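Local coordinates for protein quinone oxidoreductase (Coxiella burnetii, PDB 3TQH) that probably reduces quinones with NADPH, which it binds, as a member of the medium-chain dehydrogenase/reductase family, at residues Y31-S44 with D74-V86. Residues are numbered along the deposited sequence; the frame is centred on the assembly and turned at random.
Sequences YRKNQMLIKVHAAS and DFSGEVIELGSDV
Ile38 and Val79 meet on the buried face, which also carries Met36, of an antiparallel strand pair, 36-44 against 74-82, in the GroES-like domain of this medium-chain reductase. Ile38 CD1 presses on Val79 CG2 at 3.4 Å, while its other branch, CG2, lies 3.8 Å from Phe75 CE2; the isoleucine and the phenylalanine cross nearly at right angles. Val95 of strand 94-98 packs on all three. Further along the same face, selenomethionine Met36 lies alongside Leu82, both pointing the same way, and a bend at chi3 (53°) carries CE to Val86 CG1 and Leu82 CD2, both at 3.7 Å.

The other face is more polar. Lys39 and Glu78 do not make a salt bridge; a water links Lys39 NZ to Glu78 OE1. Beyond them, Leu37 runs beside Glu81 and lays CD2 against the carboxylate, whose OE1 takes a hydrogen bond from Tyr31 OH, modelled at 2.5 Å, so short that the exact length is doubtful. The tyrosine ring stands almost perpendicular to that carboxylate, and OE1 comes to the ring edge, near its plane.

Two classic bulges interrupt the ladder. Ile80 and Glu81 both donate to Leu37 O, and His41 and Ala42 both donate to Ser76 O, the latter where the first strand turns a corner. His41 there stacks on Phe128. At the end nearer the cofactor, Asp74 OD1 bonds Thr136 and Ser44 OG bonds Ala132 O, and a water bridges the two strands by donating to Ser44 O at 2.8 Å and to Asp74 O at 2.7 Å.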
loop_
_atom_site.group_PDB
_atom_site.type_symbol
_atom_site.label_atom_id
_atom_site.label_comp_id
_atom_site.label_asym_id
_atom_site.label_seq_id
_atom_site.Cartn_x
_atom_site.Cartn_y
_atom_site.Cartn_z
ATOM N N TYR A 31 2.309 24.664 -7.515
ATOM C CA TYR A 31 1.854 23.778 -8.578
ATOM C C TYR A 31 2.171 24.413 -9.922
ATOM O O TYR A 31 2.015 25.623 -10.103
ATOM C CB TYR A 31 0.354 23.454 -8.447
ATOM C CG TYR A 31 -0.545 24.672 -8.394
ATOM C CD1 TYR A 31 -0.879 25.259 -7.179
ATOM C CD2 TYR A 31 -1.057 25.238 -9.560
ATOM C CE1 TYR A 31 -1.695 26.378 -7.124
ATOM C CE2 TYR A 31 -1.875 26.357 -9.517
ATOM C CZ TYR A 31 -2.190 26.920 -8.296
ATOM O OH TYR A 31 -2.995 28.029 -8.244
ATOM N N ARG A 32 2.649 23.585 -10.845
ATOM C CA ARG A 32 2.934 24.002 -12.216
ATOM C C ARG A 32 1.636 24.162 -13.002
ATOM O O ARG A 32 0.548 23.836 -12.515
ATOM C CB ARG A 32 3.818 22.963 -12.921
ATOM C CG ARG A 32 5.283 22.939 -12.501
ATOM C CD ARG A 32 6.053 21.970 -13.393
ATOM N NE ARG A 32 5.621 20.588 -13.164
ATOM C CZ ARG A 32 5.710 19.587 -14.043
ATOM N NH1 ARG A 32 6.223 19.776 -15.260
ATOM N NH2 ARG A 32 5.283 18.373 -13.697
ATOM N N LYS A 33 1.769 24.641 -14.234
ATOM C CA LYS A 33 0.633 24.854 -15.125
ATOM C C LYS A 33 -0.070 23.549 -15.546
ATOM O O LYS A 33 -1.221 23.587 -15.985
ATOM C CB LYS A 33 1.083 25.642 -16.363
ATOM C CG LYS A 33 1.620 27.044 -16.056
ATOM C CD LYS A 33 2.202 27.714 -17.309
ATOM C CE LYS A 33 2.672 29.136 -17.025
ATOM N NZ LYS A 33 3.361 29.768 -18.196
ATOM N N ASN A 34 0.614 22.408 -15.421
ATOM C CA ASN A 34 -0.012 21.099 -15.680
ATOM C C ASN A 34 -0.337 20.293 -14.416
ATOM O O ASN A 34 -0.631 19.101 -14.497
ATOM C CB ASN A 34 0.829 20.264 -16.664
ATOM C CG ASN A 34 2.209 19.901 -16.127
ATOM O OD1 ASN A 34 2.526 20.113 -14.957
ATOM N ND2 ASN A 34 3.039 19.343 -17.000
ATOM N N GLN A 35 -0.299 20.949 -13.258
ATOM C CA GLN A 35 -0.637 20.312 -11.983
ATOM C C GLN A 35 -1.825 21.019 -11.321
ATOM O O GLN A 35 -2.368 21.980 -11.869
ATOM C CB GLN A 35 0.580 20.324 -11.057
ATOM C CG GLN A 35 1.772 19.561 -11.606
ATOM C CD GLN A 35 2.935 19.528 -10.639
ATOM O OE1 GLN A 35 3.266 18.484 -10.094
ATOM N NE2 GLN A 35 3.551 20.675 -10.411
HETATM N N MSE A 36 -2.234 20.529 -10.152
HETATM C CA MSE A 36 -3.369 21.103 -9.414
HETATM C C MSE A 36 -3.102 21.136 -7.913
HETATM O O MSE A 36 -2.204 20.458 -7.425
HETATM C CB MSE A 36 -4.643 20.300 -9.698
HETATM C CG MSE A 36 -4.581 18.850 -9.250
HETATM SE SE MSE A 36 -5.829 17.660 -10.182
HETATM C CE MSE A 36 -5.343 18.085 -12.023
ATOM N N LEU A 37 -3.878 21.943 -7.193
ATOM C CA LEU A 37 -3.828 21.977 -5.735
ATOM C C LEU A 37 -5.096 21.332 -5.182
ATOM O O LEU A 37 -6.205 21.680 -5.592
ATOM C CB LEU A 37 -3.695 23.415 -5.233
ATOM C CG LEU A 37 -3.383 23.603 -3.742
ATOM C CD1 LEU A 37 -1.978 23.120 -3.403
ATOM C CD2 LEU A 37 -3.548 25.060 -3.349
ATOM N N ILE A 38 -4.920 20.392 -4.256
ATOM C CA ILE A 38 -6.014 19.606 -3.695
ATOM C C ILE A 38 -6.182 19.896 -2.204
ATOM O O ILE A 38 -5.217 19.828 -1.453
ATOM C CB ILE A 38 -5.741 18.084 -3.822
ATOM C CG1 ILE A 38 -5.375 17.690 -5.261
ATOM C CG2 ILE A 38 -6.955 17.287 -3.355
ATOM C CD1 ILE A 38 -6.472 17.924 -6.263
ATOM N N LYS A 39 -7.406 20.206 -1.774
ATOM C CA LYS A 39 -7.732 20.232 -0.348
ATOM C C LYS A 39 -7.919 18.786 0.118
ATOM O O LYS A 39 -8.840 18.105 -0.340
ATOM C CB LYS A 39 -9.004 21.046 -0.100
ATOM C CG LYS A 39 -9.444 21.109 1.363
ATOM C CD LYS A 39 -10.906 21.554 1.514
ATOM C CE LYS A 39 -11.072 23.053 1.398
ATOM N NZ LYS A 39 -12.389 23.513 1.943
ATOM N N VAL A 40 -7.053 18.322 1.020
ATOM C CA VAL A 40 -7.054 16.922 1.448
ATOM C C VAL A 40 -8.150 16.621 2.472
ATOM O O VAL A 40 -8.264 17.290 3.491
ATOM C CB VAL A 40 -5.681 16.500 2.038
ATOM C CG1 VAL A 40 -5.717 15.049 2.533
ATOM C CG2 VAL A 40 -4.581 16.672 0.996
ATOM N N HIS A 41 -8.947 15.596 2.186
ATOM C CA HIS A 41 -9.964 15.105 3.115
ATOM C C HIS A 41 -9.452 13.901 3.900
ATOM O O HIS A 41 -9.747 13.765 5.088
ATOM C CB HIS A 41 -11.257 14.764 2.368
ATOM C CG HIS A 41 -12.090 15.964 2.038
ATOM N ND1 HIS A 41 -13.359 16.151 2.542
ATOM C CD2 HIS A 41 -11.823 17.054 1.279
ATOM C CE1 HIS A 41 -13.844 17.297 2.094
ATOM N NE2 HIS A 41 -12.931 17.866 1.328
ATOM N N ALA A 42 -8.671 13.043 3.245
ATOM C CA ALA A 42 -8.130 11.851 3.889
ATOM C C ALA A 42 -6.779 11.448 3.290
ATOM O O ALA A 42 -6.505 11.712 2.115
ATOM C CB ALA A 42 -9.128 10.704 3.780
ATOM N N ALA A 43 -5.943 10.808 4.109
ATOM C CA ALA A 43 -4.625 10.330 3.682
ATOM C C ALA A 43 -4.239 9.078 4.473
ATOM O O ALA A 43 -4.251 9.092 5.702
ATOM C CB ALA A 43 -3.582 11.413 3.883
ATOM N N SER A 44 -3.899 7.998 3.774
ATOM C CA SER A 44 -3.626 6.733 4.443
ATOM C C SER A 44 -2.148 6.526 4.675
ATOM O O SER A 44 -1.307 7.100 3.981
ATOM C CB SER A 44 -4.206 5.556 3.658
ATOM O OG SER A 44 -3.568 5.382 2.408
ATOM N N ASP A 74 -0.692 8.448 -0.418
ATOM C CA ASP A 74 -2.093 8.173 -0.713
ATOM C C ASP A 74 -2.954 9.315 -0.210
ATOM O O ASP A 74 -2.792 9.749 0.936
ATOM C CB ASP A 74 -2.560 6.909 0.017
ATOM C CG ASP A 74 -2.054 5.623 -0.607
ATOM O OD1 ASP A 74 -1.370 5.671 -1.659
ATOM O OD2 ASP A 74 -2.359 4.546 -0.035
ATOM N N PHE A 75 -3.886 9.785 -1.037
ATOM C CA PHE A 75 -4.752 10.877 -0.617
ATOM C C PHE A 75 -6.119 10.863 -1.280
ATOM O O PHE A 75 -6.339 10.231 -2.307
ATOM C CB PHE A 75 -4.090 12.233 -0.898
ATOM C CG PHE A 75 -4.254 12.697 -2.317
ATOM C CD1 PHE A 75 -3.322 12.351 -3.286
ATOM C CD2 PHE A 75 -5.355 13.452 -2.689
ATOM C CE1 PHE A 75 -3.483 12.770 -4.595
ATOM C CE2 PHE A 75 -5.527 13.866 -3.988
ATOM C CZ PHE A 75 -4.592 13.527 -4.946
ATOM N N SER A 76 -7.008 11.638 -0.682
ATOM C CA SER A 76 -8.376 11.785 -1.120
ATOM C C SER A 76 -8.750 13.234 -0.806
ATOM O O SER A 76 -8.360 13.755 0.238
ATOM C CB SER A 76 -9.238 10.812 -0.321
ATOM O OG SER A 76 -10.535 10.723 -0.848
ATOM N N GLY A 77 -9.475 13.895 -1.706
ATOM C CA GLY A 77 -9.826 15.305 -1.494
ATOM C C GLY A 77 -10.497 16.046 -2.641
ATOM O O GLY A 77 -10.987 15.441 -3.593
ATOM N N GLU A 78 -10.510 17.373 -2.533
ATOM C CA GLU A 78 -11.199 18.244 -3.488
ATOM C C GLU A 78 -10.197 19.141 -4.220
ATOM O O GLU A 78 -9.294 19.704 -3.597
ATOM C CB GLU A 78 -12.231 19.103 -2.750
ATOM C CG GLU A 78 -13.128 19.954 -3.661
ATOM C CD GLU A 78 -14.078 20.879 -2.884
ATOM O OE1 GLU A 78 -13.869 21.079 -1.661
ATOM O OE2 GLU A 78 -15.035 21.413 -3.506
ATOM N N VAL A 79 -10.360 19.265 -5.538
ATOM C CA VAL A 79 -9.516 20.144 -6.349
ATOM C C VAL A 79 -9.906 21.596 -6.093
ATOM O O VAL A 79 -11.062 21.978 -6.280
ATOM C CB VAL A 79 -9.652 19.840 -7.851
ATOM C CG1 VAL A 79 -8.802 20.801 -8.677
ATOM C CG2 VAL A 79 -9.265 18.390 -8.139
ATOM N N ILE A 80 -8.934 22.397 -5.662
ATOM C CA ILE A 80 -9.180 23.781 -5.249
ATOM C C ILE A 80 -8.594 24.785 -6.232
ATOM O O ILE A 80 -9.196 25.819 -6.488
ATOM C CB ILE A 80 -8.604 24.041 -3.835
ATOM C CG1 ILE A 80 -9.425 23.297 -2.787
ATOM C CG2 ILE A 80 -8.603 25.524 -3.504
ATOM C CD1 ILE A 80 -10.895 23.640 -2.801
ATOM N N GLU A 81 -7.410 24.483 -6.757
ATOM C CA GLU A 81 -6.777 25.310 -7.775
ATOM C C GLU A 81 -6.267 24.421 -8.904
ATOM O O GLU A 81 -5.886 23.270 -8.682
ATOM C CB GLU A 81 -5.652 26.157 -7.163
ATOM C CG GLU A 81 -6.157 27.078 -6.035
ATOM C CD GLU A 81 -5.115 28.060 -5.498
ATOM O OE1 GLU A 81 -4.360 28.664 -6.295
ATOM O OE2 GLU A 81 -5.076 28.254 -4.263
ATOM N N LEU A 82 -6.296 24.961 -10.118
ATOM C CA LEU A 82 -5.861 24.250 -11.312
ATOM C C LEU A 82 -4.828 25.068 -12.073
ATOM O O LEU A 82 -4.916 26.294 -12.137
ATOM C CB LEU A 82 -7.053 23.966 -12.233
ATOM C CG LEU A 82 -7.765 22.626 -12.077
ATOM C CD1 LEU A 82 -8.919 22.520 -13.062
ATOM C CD2 LEU A 82 -6.794 21.488 -12.283
ATOM N N GLY A 83 -3.853 24.376 -12.652
ATOM C CA GLY A 83 -2.891 25.005 -13.542
ATOM C C GLY A 83 -3.561 25.440 -14.832
ATOM O O GLY A 83 -4.636 24.950 -15.183
ATOM N N SER A 84 -2.916 26.364 -15.535
ATOM C CA SER A 84 -3.443 26.914 -16.784
ATOM C C SER A 84 -3.695 25.856 -17.865
ATOM O O SER A 84 -4.613 26.005 -18.672
ATOM C CB SER A 84 -2.475 27.967 -17.334
ATOM O OG SER A 84 -1.995 28.810 -16.300
ATOM N N ASP A 85 -2.889 24.794 -17.872
ATOM C CA ASP A 85 -2.901 23.813 -18.962
ATOM C C ASP A 85 -3.564 22.464 -18.627
ATOM O O ASP A 85 -3.457 21.515 -19.410
ATOM C CB ASP A 85 -1.463 23.581 -19.456
ATOM C CG ASP A 85 -0.856 24.820 -20.102
ATOM O OD1 ASP A 85 -1.597 25.785 -20.401
ATOM O OD2 ASP A 85 0.374 24.829 -20.319
ATOM N N VAL A 86 -4.256 22.374 -17.493
ATOM C CA VAL A 86 -4.974 21.144 -17.131
ATOM C C VAL A 86 -6.357 21.129 -17.796
ATOM O O VAL A 86 -7.168 22.029 -17.561
ATOM C CB VAL A 86 -5.136 21.005 -15.601
ATOM C CG1 VAL A 86 -5.885 19.726 -15.264
ATOM C CG2 VAL A 86 -3.780 21.033 -14.912
HETATM O O HOH W 1 -14.348 23.839 -0.638
HETATM O O HOH W 2 -0.726 9.552 2.658
#